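Local structure of Lmo0131 protein (Listeria monocytogenes, 4Q6J) at residues I11-R16 and D59-A65; I78-N82 and V112-Y118; L135-D139 and R168-I172. The protein is of unknown function in the cell but carries an EAL domain, the TIM-barrel type of domain generally assigned cyclic-di-GMP-specific phosphodiesterase activity. All coordinates share one frame; numbering follows the deposited sequence. Where two conformers were deposited one is given.

Contact 1 (I11-R16 and D59-A65); sequences IWDAIR and DIVLLNA
Trp12 and Leu63 meet because each has its CG turned anti to the carbonyl carbon, with chi1 at -78° for Trp12 and -86° for Leu63; the indole swings toward residues 59-65 and the leucine branch comes over one of its faces. Leu63 CG lies over that face, 4.0 Å from the centroid of the six-membered ring of Trp12 and 20° off its normal, a CH-pi contact. The two methyls then divide the work. Leu63 CD2 comes within 3.4 Å of Trp12 CE3 and also approaches Arg16 NH2, while Leu63 CD1 lies 3.7 Å from Ile15 CG2 and over the Arg16 guanidinium.

Ile15 uses both its branches. Ile15 CG2 also meets Ala65 CB at 3.7 Å, and the other branch, through Ile15 CG1, reaches Ile60 CD1 at 3.7 Å. Asp59 stands at the indole edge with its carboxylate plane steeply turned to the ring, but the modelled approach there is too short to be relied on.

Helix 53-62, just before Leu63, closes in a Schellman motif, in which Asn64, with positive phi, lets Ala65 N bond to Ile60 O at 2.7 Å. Leu184 of a second subunit packs against Trp12 and Arg16. The chemistry is thus dominated by apolar contact: helix 8-16 is held to the end of helix 53-62 and the turn after it mainly by apolar packing, with one leucine serving an aromatic face, an isoleucine and a guanidinium together.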
ATOM      1  N   ILE B  11      16.015  -2.523 -23.020  1.00 19.02           N
ATOM      2  CA  ILE B  11      15.998  -1.773 -21.754  1.00 22.62           C
ATOM      3  C   ILE B  11      17.109  -2.181 -20.774  1.00 24.63           C
ATOM      4  O   ILE B  11      17.917  -1.350 -20.387  1.00 23.67           O
ATOM      5  CB  ILE B  11      14.598  -1.835 -21.071  1.00 20.91           C
ATOM      6  CG1 ILE B  11      13.605  -0.980 -21.870  1.00 22.95           C
ATOM      7  CG2 ILE B  11      14.670  -1.392 -19.616  1.00 16.04           C
ATOM      8  CD1 ILE B  11      12.200  -1.040 -21.408  1.00 25.64           C
ATOM      9  N   TRP B  12      17.162  -3.462 -20.444  1.00 22.34           N
ATOM     10  CA  TRP B  12      18.097  -3.995 -19.471  1.00 21.42           C
ATOM     11  C   TRP B  12      19.524  -3.739 -19.936  1.00 17.42           C
ATOM     12  O   TRP B  12      20.382  -3.467 -19.134  1.00 23.12           O
ATOM     13  CB  TRP B  12      17.817  -5.490 -19.212  1.00 24.27           C
ATOM     14  CG  TRP B  12      16.645  -5.708 -18.308  1.00 25.12           C
ATOM     15  CD1 TRP B  12      15.529  -4.962 -18.252  1.00 23.91           C
ATOM     16  CD2 TRP B  12      16.486  -6.739 -17.318  1.00 35.58           C
ATOM     17  NE1 TRP B  12      14.682  -5.438 -17.298  1.00 22.45           N
ATOM     18  CE2 TRP B  12      15.246  -6.530 -16.704  1.00 29.01           C
ATOM     19  CE3 TRP B  12      17.277  -7.808 -16.888  1.00 39.31           C
ATOM     20  CZ2 TRP B  12      14.766  -7.355 -15.697  1.00 25.00           C
ATOM     21  CZ3 TRP B  12      16.794  -8.620 -15.889  1.00 40.41           C
ATOM     22  CH2 TRP B  12      15.556  -8.383 -15.296  1.00 27.14           C
ATOM     23  N   ASP B  13      19.851  -3.798 -21.221  0.51 19.16           N
ATOM     24  CA  ASP B  13      21.212  -3.524 -21.659  0.51 20.80           C
ATOM     25  C   ASP B  13      21.559  -2.043 -21.520  0.51 24.06           C
ATOM     26  O   ASP B  13      22.708  -1.699 -21.259  0.51 25.14           O
ATOM     27  CB  ASP B  13      21.461  -4.015 -23.077  0.51 23.27           C
ATOM     28  CG  ASP B  13      22.927  -4.331 -23.325  0.51 28.09           C
ATOM     29  OD1 ASP B  13      23.711  -4.348 -22.344  0.51 29.05           O
ATOM     30  OD2 ASP B  13      23.294  -4.578 -24.493  0.51 32.31           O
ATOM     31  N   ALA B  14      20.572  -1.165 -21.671  1.00 17.46           N
ATOM     32  CA  ALA B  14      20.827   0.260 -21.479  1.00 19.20           C
ATOM     33  C   ALA B  14      21.128   0.567 -20.002  1.00 15.00           C
ATOM     34  O   ALA B  14      22.018   1.309 -19.671  1.00 19.27           O
ATOM     35  CB  ALA B  14      19.672   1.069 -21.980  1.00 18.08           C
ATOM     36  N   ILE B  15      20.371  -0.033 -19.111  1.00 16.84           N
ATOM     37  CA  ILE B  15      20.625   0.084 -17.689  1.00 16.41           C
ATOM     38  C   ILE B  15      22.030  -0.432 -17.286  1.00 22.25           C
ATOM     39  O   ILE B  15      22.682   0.115 -16.397  1.00 19.64           O
ATOM     40  CB  ILE B  15      19.558  -0.689 -16.945  1.00 14.14           C
ATOM     41  CG1 ILE B  15      18.257   0.084 -16.947  1.00 15.76           C
ATOM     42  CG2 ILE B  15      19.967  -0.938 -15.556  1.00 23.60           C
ATOM     43  CD1 ILE B  15      17.128  -0.750 -16.551  1.00 16.41           C
ATOM     44  N   ARG B  16      22.499  -1.483 -17.946  1.00 27.95           N
ATOM     45  CA  ARG B  16      23.852  -2.011 -17.708  1.00 22.52           C
ATOM     46  C   ARG B  16      24.960  -1.107 -18.255  1.00 26.23           C
ATOM     47  O   ARG B  16      26.029  -0.992 -17.654  1.00 30.84           O
ATOM     48  CB  ARG B  16      23.993  -3.420 -18.282  1.00 22.59           C
ATOM     49  CG  ARG B  16      23.177  -4.438 -17.516  1.00 38.79           C
ATOM     50  CD  ARG B  16      23.853  -5.789 -17.454  1.00 42.17           C
ATOM     51  NE  ARG B  16      23.002  -6.786 -16.815  1.00 37.31           N
ATOM     52  CZ  ARG B  16      22.067  -7.469 -17.457  1.00 35.73           C
ATOM     53  NH1 ARG B  16      21.861  -7.245 -18.746  1.00 48.81           N
ATOM     54  NH2 ARG B  16      21.340  -8.366 -16.819  1.00 30.74           N
ATOM     55  N   ASP B  59      12.595  -2.502 -14.093  1.00 44.91           N
ATOM     56  CA  ASP B  59      13.843  -3.113 -14.467  1.00 37.32           C
ATOM     57  C   ASP B  59      15.002  -2.700 -13.546  1.00 42.94           C
ATOM     58  O   ASP B  59      15.816  -3.525 -13.185  1.00 40.71           O
ATOM     59  CB  ASP B  59      14.111  -2.814 -15.927  1.00 39.52           C
ATOM     60  CG  ASP B  59      12.904  -3.083 -16.791  1.00 40.68           C
ATOM     61  OD1 ASP B  59      12.142  -2.143 -17.081  1.00 52.41           O
ATOM     62  OD2 ASP B  59      12.724  -4.243 -17.161  1.00 36.99           O
ATOM     63  N   ILE B  60      15.044  -1.433 -13.149  1.00 45.86           N
ATOM     64  CA  ILE B  60      16.140  -0.931 -12.319  1.00 29.58           C
ATOM     65  C   ILE B  60      16.235  -1.636 -10.961  1.00 34.86           C
ATOM     66  O   ILE B  60      17.293  -2.054 -10.550  1.00 31.89           O
ATOM     67  CB  ILE B  60      15.952   0.590 -12.069  1.00 36.58           C
ATOM     68  CG1 ILE B  60      16.024   1.383 -13.378  1.00 38.04           C
ATOM     69  CG2 ILE B  60      16.938   1.126 -11.046  1.00 46.15           C
ATOM     70  CD1 ILE B  60      17.423   1.791 -13.778  1.00 38.20           C
ATOM     71  N   VAL B  61      15.100  -1.777 -10.297  1.00 38.95           N
ATOM     72  CA  VAL B  61      14.957  -2.543  -9.077  1.00 28.70           C
ATOM     73  C   VAL B  61      15.389  -3.995  -9.286  1.00 39.03           C
ATOM     74  O   VAL B  61      16.271  -4.493  -8.598  1.00 45.22           O
ATOM     75  CB  VAL B  61      13.501  -2.481  -8.611  1.00 31.36           C
ATOM     76  CG1 VAL B  61      13.196  -3.596  -7.639  1.00 26.76           C
ATOM     77  CG2 VAL B  61      13.187  -1.099  -8.031  1.00 30.25           C
ATOM     78  N   LEU B  62      14.790  -4.666 -10.259  1.00 34.04           N
ATOM     79  CA  LEU B  62      15.159  -6.052 -10.581  1.00 35.13           C
ATOM     80  C   LEU B  62      16.630  -6.249 -10.996  1.00 28.62           C
ATOM     81  O   LEU B  62      17.199  -7.335 -10.870  1.00 24.52           O
ATOM     82  CB  LEU B  62      14.225  -6.584 -11.664  1.00 39.33           C
ATOM     83  CG  LEU B  62      12.777  -6.520 -11.167  1.00 37.87           C
ATOM     84  CD1 LEU B  62      11.796  -6.247 -12.296  1.00 33.50           C
ATOM     85  CD2 LEU B  62      12.412  -7.784 -10.357  1.00 40.23           C
ATOM     86  N   LEU B  63      17.236  -5.189 -11.503  1.00 24.96           N
ATOM     87  CA  LEU B  63      18.642  -5.233 -11.847  1.00 21.77           C
ATOM     88  C   LEU B  63      19.477  -4.612 -10.718  1.00 26.51           C
ATOM     89  O   LEU B  63      20.684  -4.453 -10.862  1.00 40.87           O
ATOM     90  CB  LEU B  63      18.904  -4.533 -13.193  1.00 22.42           C
ATOM     91  CG  LEU B  63      18.750  -5.303 -14.511  1.00 29.77           C
ATOM     92  CD1 LEU B  63      19.369  -4.542 -15.673  1.00 24.73           C
ATOM     93  CD2 LEU B  63      19.367  -6.692 -14.408  1.00 25.64           C
ATOM     94  N   ASN B  64      18.817  -4.324  -9.594  0.57 25.40           N
ATOM     95  CA  ASN B  64      19.407  -3.606  -8.451  0.57 28.49           C
ATOM     96  C   ASN B  64      20.335  -2.441  -8.859  0.57 24.94           C
ATOM     97  O   ASN B  64      21.444  -2.294  -8.341  0.57 28.31           O
ATOM     98  CB  ASN B  64      20.062  -4.568  -7.431  0.57 28.01           C
ATOM     99  CG  ASN B  64      19.029  -5.410  -6.639  0.57 31.70           C
ATOM    100  OD1 ASN B  64      18.615  -5.050  -5.524  0.57 24.97           O
ATOM    101  ND2 ASN B  64      18.630  -6.544  -7.211  0.57 24.22           N
ATOM    102  N   ALA B  65      19.846  -1.626  -9.793  1.00 19.52           N
ATOM    103  CA  ALA B  65      20.606  -0.505 -10.373  1.00 22.63           C
ATOM    104  C   ALA B  65      20.249   0.883  -9.800  1.00 19.53           C
ATOM    105  O   ALA B  65      20.749   1.910 -10.265  1.00 17.37           O
ATOM    106  CB  ALA B  65      20.453  -0.500 -11.904  1.00 24.28           C
TER

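Contact 2 (I78-N82 and V112-Y118). With EDO (1,2-ethanediol), chain O.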
ATOM      1  N   ILE B  78      25.159  18.088 -10.122  1.00 14.10           N
ATOM      2  CA  ILE B  78      26.181  18.912  -9.502  1.00 13.22           C
ATOM      3  C   ILE B  78      27.074  19.587 -10.549  1.00 15.94           C
ATOM      4  O   ILE B  78      27.390  20.765 -10.452  1.00 16.05           O
ATOM      5  CB  ILE B  78      26.990  18.082  -8.505  1.00 11.25           C
ATOM      6  CG1 ILE B  78      26.126  17.846  -7.267  1.00 14.04           C
ATOM      7  CG2 ILE B  78      28.311  18.752  -8.187  1.00 10.37           C
ATOM      8  CD1 ILE B  78      26.671  16.854  -6.300  1.00 13.72           C
ATOM      9  N   LYS B  79      27.470  18.838 -11.568  1.00 14.32           N
ATOM     10  CA  LYS B  79      28.253  19.415 -12.641  1.00 12.66           C
ATOM     11  C   LYS B  79      27.480  20.544 -13.321  1.00 14.35           C
ATOM     12  O   LYS B  79      28.013  21.616 -13.585  1.00 13.41           O
ATOM     13  CB  LYS B  79      28.595  18.326 -13.651  1.00 13.83           C
ATOM     14  CG  LYS B  79      29.613  17.337 -13.146  1.00 18.99           C
ATOM     15  CD  LYS B  79      29.521  16.029 -13.938  1.00 22.94           C
ATOM     16  CE  LYS B  79      30.690  15.095 -13.689  1.00 25.92           C
ATOM     17  NZ  LYS B  79      31.177  15.210 -12.304  1.00 36.65           N
ATOM     18  N   GLN B  80      26.212  20.289 -13.606  1.00 15.89           N
ATOM     19  CA  GLN B  80      25.369  21.272 -14.273  1.00 13.39           C
ATOM     20  C   GLN B  80      25.160  22.584 -13.484  1.00 10.76           C
ATOM     21  O   GLN B  80      25.121  23.670 -14.066  1.00 17.27           O
ATOM     22  CB  GLN B  80      24.028  20.655 -14.597  1.00 12.19           C
ATOM     23  CG  GLN B  80      23.208  21.476 -15.583  1.00 15.21           C
ATOM     24  CD  GLN B  80      23.975  21.823 -16.843  1.00 16.90           C
ATOM     25  OE1 GLN B  80      24.489  22.926 -16.995  1.00 18.83           O
ATOM     26  NE2 GLN B  80      24.052  20.871 -17.753  1.00 14.06           N
ATOM     27  N   ILE B  81      24.994  22.474 -12.171  1.00 12.50           N
ATOM     28  CA  ILE B  81      24.841  23.630 -11.303  1.00 10.07           C
ATOM     29  C   ILE B  81      26.132  24.417 -11.336  1.00 11.76           C
ATOM     30  O   ILE B  81      26.109  25.642 -11.473  1.00 12.01           O
ATOM     31  CB  ILE B  81      24.552  23.190  -9.876  1.00 11.52           C
ATOM     32  CG1 ILE B  81      23.170  22.564  -9.781  1.00 10.88           C
ATOM     33  CG2 ILE B  81      24.649  24.355  -8.923  1.00 13.27           C
ATOM     34  CD1 ILE B  81      22.971  21.817  -8.474  1.00 14.87           C
ATOM     35  N   ASN B  82      27.258  23.709 -11.211  1.00 11.71           N
ATOM     36  CA  ASN B  82      28.577  24.353 -11.261  1.00 13.17           C
ATOM     37  C   ASN B  82      28.761  25.145 -12.527  1.00 12.24           C
ATOM     38  O   ASN B  82      29.258  26.250 -12.485  1.00 16.77           O
ATOM     39  CB  ASN B  82      29.731  23.349 -11.133  1.00 11.75           C
ATOM     40  CG  ASN B  82      29.860  22.786  -9.740  1.00 12.75           C
ATOM     41  OD1 ASN B  82      29.322  23.323  -8.768  1.00 13.58           O
ATOM     42  ND2 ASN B  82      30.589  21.699  -9.637  1.00 13.68           N
ATOM     43  N   VAL B 112      28.596  16.119  -2.109  1.00 12.58           N
ATOM     44  CA  VAL B 112      28.211  17.528  -2.208  1.00 16.41           C
ATOM     45  C   VAL B 112      29.296  18.470  -1.669  1.00 13.61           C
ATOM     46  O   VAL B 112      29.724  19.393  -2.336  1.00 14.31           O
ATOM     47  CB  VAL B 112      26.851  17.800  -1.499  1.00 14.23           C
ATOM     48  CG1 VAL B 112      26.592  19.285  -1.391  1.00 16.81           C
ATOM     49  CG2 VAL B 112      25.729  17.123  -2.269  1.00 13.38           C
ATOM     50  N   LYS B 113      29.797  18.204  -0.478  1.00 15.95           N
ATOM     51  CA  LYS B 113      30.777  19.090   0.130  1.00 18.15           C
ATOM     52  C   LYS B 113      32.021  19.182  -0.748  1.00 18.41           C
ATOM     53  O   LYS B 113      32.610  20.228  -0.908  1.00 16.93           O
ATOM     54  CB  LYS B 113      31.131  18.578   1.526  1.00 18.28           C
ATOM     55  CG  LYS B 113      32.130  19.436   2.281  1.00 19.14           C
ATOM     56  CD  LYS B 113      32.347  18.936   3.692  1.00 25.72           C
ATOM     57  CE  LYS B 113      32.738  20.091   4.591  1.00 36.43           C
ATOM     58  NZ  LYS B 113      32.792  19.698   6.013  1.00 41.13           N
ATOM     59  N   GLU B 114      32.476  18.054  -1.276  1.00 17.71           N
ATOM     60  CA  GLU B 114      33.641  17.995  -2.153  1.00 15.52           C
ATOM     61  C   GLU B 114      33.478  18.635  -3.532  1.00 18.08           C
ATOM     62  O   GLU B 114      34.411  19.178  -4.086  1.00 18.15           O
ATOM     63  CB  GLU B 114      34.122  16.544  -2.282  1.00 19.01           C
ATOM     64  CG  GLU B 114      35.247  16.351  -3.277  1.00 26.12           C
ATOM     65  CD  GLU B 114      35.637  14.900  -3.466  1.00 55.34           C
ATOM     66  OE1 GLU B 114      34.787  14.008  -3.297  1.00 64.69           O
ATOM     67  OE2 GLU B 114      36.800  14.644  -3.814  1.00 65.07           O
ATOM     68  N   HIS B 115      32.296  18.492  -4.115  1.00 20.49           N
ATOM     69  CA  HIS B 115      32.125  18.786  -5.540  1.00 16.24           C
ATOM     70  C   HIS B 115      31.253  19.996  -5.897  1.00 15.42           C
ATOM     71  O   HIS B 115      31.447  20.602  -6.943  1.00 17.26           O
ATOM     72  CB  HIS B 115      31.515  17.558  -6.249  1.00 15.76           C
ATOM     73  CG  HIS B 115      32.359  16.324  -6.176  1.00 24.17           C
ATOM     74  ND1 HIS B 115      33.173  15.920  -7.208  1.00 21.04           N
ATOM     75  CD2 HIS B 115      32.496  15.390  -5.200  1.00 27.83           C
ATOM     76  CE1 HIS B 115      33.791  14.803  -6.866  1.00 22.28           C
ATOM     77  NE2 HIS B 115      33.401  14.464  -5.652  1.00 23.34           N
ATOM     78  N   LEU B 116      30.255  20.308  -5.088  1.00 12.52           N
ATOM     79  CA  LEU B 116      29.289  21.290  -5.507  1.00 11.78           C
ATOM     80  C   LEU B 116      29.780  22.645  -5.066  1.00 11.60           C
ATOM     81  O   LEU B 116      30.001  22.871  -3.893  1.00 15.12           O
ATOM     82  CB  LEU B 116      27.913  20.993  -4.948  1.00 14.05           C
ATOM     83  CG  LEU B 116      26.834  22.009  -5.289  1.00 12.41           C
ATOM     84  CD1 LEU B 116      26.750  22.242  -6.782  1.00 10.39           C
ATOM     85  CD2 LEU B 116      25.510  21.510  -4.741  1.00 12.43           C
ATOM     86  N   LYS B 117      29.979  23.542  -6.013  1.00 13.49           N
ATOM     87  CA  LYS B 117      30.521  24.839  -5.656  1.00 14.11           C
ATOM     88  C   LYS B 117      29.427  25.777  -5.129  1.00 13.63           C
ATOM     89  O   LYS B 117      29.720  26.711  -4.399  1.00 13.30           O
ATOM     90  CB  LYS B 117      31.293  25.461  -6.842  1.00 19.06           C
ATOM     91  CG  LYS B 117      32.472  24.609  -7.320  1.00 19.95           C
ATOM     92  CD  LYS B 117      33.142  23.982  -6.099  1.00 31.73           C
ATOM     93  CE  LYS B 117      34.450  23.291  -6.404  1.00 41.50           C
ATOM     94  NZ  LYS B 117      35.454  24.243  -6.931  1.00 47.63           N
ATOM     95  N   TYR B 118      28.176  25.498  -5.490  1.00 11.42           N
ATOM     96  CA  TYR B 118      27.025  26.328  -5.141  1.00 11.42           C
ATOM     97  C   TYR B 118      25.961  25.497  -4.435  1.00 11.31           C
ATOM     98  O   TYR B 118      24.911  25.219  -5.004  1.00 13.68           O
ATOM     99  CB  TYR B 118      26.426  26.963  -6.401  1.00 12.21           C
ATOM    100  CG  TYR B 118      27.489  27.570  -7.256  1.00 13.64           C
ATOM    101  CD1 TYR B 118      28.233  28.659  -6.792  1.00 16.81           C
ATOM    102  CD2 TYR B 118      27.800  27.045  -8.501  1.00 16.80           C
ATOM    103  CE1 TYR B 118      29.249  29.213  -7.547  1.00 15.11           C
ATOM    104  CE2 TYR B 118      28.820  27.597  -9.283  1.00 20.44           C
ATOM    105  CZ  TYR B 118      29.537  28.693  -8.793  1.00 16.12           C
ATOM    106  OH  TYR B 118      30.541  29.247  -9.543  1.00 15.13           O
TER
HETATM  107  C1  EDO O 304      33.822  11.346  -3.211  1.00 33.76           C
HETATM  108  O1  EDO O 304      34.205  12.117  -4.341  1.00 32.28           O
HETATM  109  C2  EDO O 304      32.611  11.984  -2.553  1.00 30.35           C
HETATM  110  O2  EDO O 304      32.968  12.546  -1.322  1.00 23.08           O
HETATM  111  O   HOH W   1      31.312  28.100 -11.884  1.00 16.72           O
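Asn82 shows how a single amide can tie a helix to the end of its neighbour. With CG anti to the carbonyl carbon (chi1 -72°), its side chain reaches across to residues 115-117 and uses both polar atoms. Asn82 ND2 donates to His115 O at 3.0 Å, with the acceptor close to the amide plane, and Asn82 OD1 accepts from Lys117 N at 2.8 Å in a nearly straight bond of 168°. These two bonds span Leu116, where helix 102-115 gives way to loop, and together fix the rotation of the amide.

Leu116 is built differently: its CG is anti to the backbone N (chi1 178°), which carries CD1 back to the helix 66-83 side. There Leu116 CD1 lies 3.7 Å from Ile81 CG2 and also touches Asn82 OD1. Ile78 uses one branch for each part of the opposing segment. Ile78 CG2 rests 4.0 Å from Leu116 CB, whereas the longer arm sends Ile78 CD1 across the Val112 side chain at about a right angle, 4.1 Å from CG2 of that valine.

Tyr118 has its CB 4.0 Å from Ile81 CG2 and turns a ring edge to Asn82 O. A water at the ring edge, in its plane, donates to Asn82 O at 2.8 Å and also bonds to Tyr118 OH. Lys117 CB covers one face of the same ring.

Beneath the contact, Leu122 of strand 122-127 touches both Ile81 and Leu116, placing the apolar part against the barrel wall. This is the pairing of adjacent outer helices in a TIM barrel, and its chemistry implies a division of labour: Ile81 and Leu116 face the barrel strand, while the two hydrogen bonds of the Asn82 amide and a bridging water specify how the helix end is held.

Contact 3 (L135-D139 and R168-I172); sequences LAIAD and RSLPI
The segments come closest where helix 136-146 is beginning and helix 163-169 has just ended, with the CA atoms of Asp139 and Leu170 5.0 Å apart. Leu170 CD2 sits against the first turn of the former helix, 3.6 Å from Asp139 N and 3.9 Å from Ala138 CB. Leu135 meets the same leucine at about a right angle: its CD1 lies 3.9 Å from Leu170 CG and 3.8 Å from Ser169 CB, spanning the two residues with one methyl.

In the TIM barrel these are outer helices, and the chain after Leu170 turns inward to strand 174-177. Pro171 centres an inverse gamma turn on that path, and Leu170 also touches Ile126 of strand 122-127.

Asp139 supplies the polar side. Its CG is anti to the backbone N (chi1 -174°), directing the carboxylate across the chain end, where OD1 lies 3.4 Å from Pro171 CD. A water donates to both Asp139 OD2, at 2.7 Å, and Ser169 O, at 2.8 Å, so the carboxylate is linked to the helix terminus through solvent. OD2 is additionally salt-bridged to Arg143, whose charge probably stabilises the carboxylate in its ionised form.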
ATOM      1  N   LEU B 135      10.447   9.194  11.156  1.00 48.04           N
ATOM      2  CA  LEU B 135      10.974  10.279  10.355  1.00 30.80           C
ATOM      3  C   LEU B 135      12.225  10.887  10.944  1.00 23.16           C
ATOM      4  O   LEU B 135      12.853  11.694  10.301  1.00 20.15           O
ATOM      5  CB  LEU B 135       9.906  11.379  10.184  1.00 24.22           C
ATOM      6  CG  LEU B 135       8.758  11.115   9.214  1.00 22.50           C
ATOM      7  CD1 LEU B 135       8.240  12.397   8.612  1.00 23.84           C
ATOM      8  CD2 LEU B 135       9.174  10.173   8.109  1.00 33.95           C
ATOM      9  N   ALA B 136      12.570  10.516  12.172  1.00 25.79           N
ATOM     10  CA  ALA B 136      13.683  11.158  12.864  1.00 21.70           C
ATOM     11  C   ALA B 136      15.043  11.000  12.165  1.00 21.19           C
ATOM     12  O   ALA B 136      15.828  11.948  12.128  1.00 19.57           O
ATOM     13  CB  ALA B 136      13.768  10.687  14.271  1.00 22.32           C
ATOM     14  N   ILE B 137      15.328   9.810  11.636  1.00 22.22           N
ATOM     15  CA  ILE B 137      16.578   9.570  10.907  1.00 17.77           C
ATOM     16  C   ILE B 137      16.604  10.391   9.624  1.00 16.07           C
ATOM     17  O   ILE B 137      17.590  11.059   9.327  1.00 18.55           O
ATOM     18  CB  ILE B 137      16.786   8.100  10.516  1.00 22.61           C
ATOM     19  CG1 ILE B 137      16.522   7.187  11.708  1.00 39.06           C
ATOM     20  CG2 ILE B 137      18.199   7.880  10.033  1.00 15.04           C
ATOM     21  CD1 ILE B 137      17.568   7.288  12.775  1.00 35.53           C
ATOM     22  N   ALA B 138      15.518  10.342   8.866  1.00 16.46           N
ATOM     23  CA  ALA B 138      15.392  11.158   7.678  1.00 15.28           C
ATOM     24  C   ALA B 138      15.629  12.637   8.023  1.00 15.33           C
ATOM     25  O   ALA B 138      16.376  13.327   7.344  1.00 15.88           O
ATOM     26  CB  ALA B 138      14.044  10.960   7.088  1.00 15.94           C
ATOM     27  N   ASP B 139      14.985  13.104   9.088  1.00 14.95           N
ATOM     28  CA  ASP B 139      15.086  14.476   9.555  1.00 14.36           C
ATOM     29  C   ASP B 139      16.547  14.845   9.757  1.00 14.11           C
ATOM     30  O   ASP B 139      17.022  15.828   9.215  1.00 14.30           O
ATOM     31  CB  ASP B 139      14.310  14.585  10.860  1.00 19.98           C
ATOM     32  CG  ASP B 139      14.211  15.989  11.368  1.00 20.44           C
ATOM     33  OD1 ASP B 139      14.485  16.931  10.590  1.00 15.62           O
ATOM     34  OD2 ASP B 139      13.836  16.137  12.555  1.00 22.97           O
ATOM     35  N   ARG B 168       5.258  18.223   8.807  1.00 15.49           N
ATOM     36  CA  ARG B 168       5.455  18.427  10.228  1.00 15.17           C
ATOM     37  C   ARG B 168       6.862  18.062  10.684  1.00 21.81           C
ATOM     38  O   ARG B 168       7.502  18.835  11.377  1.00 21.37           O
ATOM     39  CB  ARG B 168       4.447  17.581  10.995  1.00 17.48           C
ATOM     40  CG  ARG B 168       4.737  17.485  12.454  1.00 14.92           C
ATOM     41  CD  ARG B 168       3.835  16.495  13.150  1.00 18.51           C
ATOM     42  NE  ARG B 168       3.890  16.698  14.595  1.00 13.22           N
ATOM     43  CZ  ARG B 168       3.039  16.181  15.470  1.00 13.16           C
ATOM     44  NH1 ARG B 168       2.038  15.412  15.080  1.00 17.91           N
ATOM     45  NH2 ARG B 168       3.198  16.452  16.737  1.00 16.52           N
ATOM     46  N   SER B 169       7.359  16.900  10.264  1.00 18.77           N
ATOM     47  CA  SER B 169       8.546  16.337  10.880  1.00 16.34           C
ATOM     48  C   SER B 169       9.835  16.275  10.038  1.00 21.06           C
ATOM     49  O   SER B 169      10.843  15.725  10.492  1.00 19.33           O
ATOM     50  CB  SER B 169       8.209  14.971  11.460  1.00 24.29           C
ATOM     51  OG  SER B 169       7.032  15.057  12.243  1.00 21.13           O
ATOM     52  N   LEU B 170       9.809  16.835   8.833  1.00 16.20           N
ATOM     53  CA  LEU B 170      11.026  16.985   8.036  1.00 13.54           C
ATOM     54  C   LEU B 170      11.335  18.473   7.815  1.00 24.02           C
ATOM     55  O   LEU B 170      10.447  19.312   7.961  1.00 26.15           O
ATOM     56  CB  LEU B 170      10.877  16.248   6.707  1.00 15.30           C
ATOM     57  CG  LEU B 170      10.772  14.736   6.847  1.00 17.69           C
ATOM     58  CD1 LEU B 170      10.651  14.156   5.481  1.00 16.48           C
ATOM     59  CD2 LEU B 170      11.990  14.233   7.551  1.00 13.17           C
ATOM     60  N   PRO B 171      12.590  18.811   7.481  1.00 14.20           N
ATOM     61  CA  PRO B 171      12.936  20.231   7.354  1.00 15.58           C
ATOM     62  C   PRO B 171      12.704  20.777   5.926  1.00 12.58           C
ATOM     63  O   PRO B 171      13.596  21.230   5.244  1.00 15.27           O
ATOM     64  CB  PRO B 171      14.409  20.253   7.754  1.00 14.00           C
ATOM     65  CG  PRO B 171      14.915  19.001   7.225  1.00 14.32           C
ATOM     66  CD  PRO B 171      13.793  17.968   7.426  1.00 12.68           C
ATOM     67  N   ILE B 172      11.446  20.749   5.515  1.00 13.45           N
ATOM     68  CA  ILE B 172      11.035  21.084   4.165  1.00 10.37           C
ATOM     69  C   ILE B 172      11.087  22.596   3.879  1.00 12.70           C
ATOM     70  O   ILE B 172      10.621  23.403   4.679  1.00 13.15           O
ATOM     71  CB  ILE B 172       9.601  20.557   3.903  1.00 14.00           C
ATOM     72  CG1 ILE B 172       9.473  19.082   4.283  1.00 12.38           C
ATOM     73  CG2 ILE B 172       9.219  20.759   2.473  1.00 18.48           C
ATOM     74  CD1 ILE B 172      10.495  18.227   3.642  1.00 15.07           C
TER
HETATM   75  O   HOH W   2      11.525  14.878  13.079  1.00 33.12           O

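Contacts 2 and 3 pair outer helices of the TIM barrel, whereas contact 1 joins helices packed on strands 20-29 and 35-45. Contact 1 is mostly buried, adjoins two other subunits and relies on apolar and CH-pi packing. Contact 2 is partly buried and untouched by other chains of the assembly; it alone has direct hydrogen bonds between its segments. Contact 3, also partly buried, with a smaller interface, relies on water for its polar link. One segment of contact 1 and one of contact 2 lie on helices 53-62 and 66-83, which follow each other. Asn64 of contact 1 bonds to Ala136 of the third subunit, and Ala136 of contact 3 to Asn64 of that subunit, while a fourth grips Arg168.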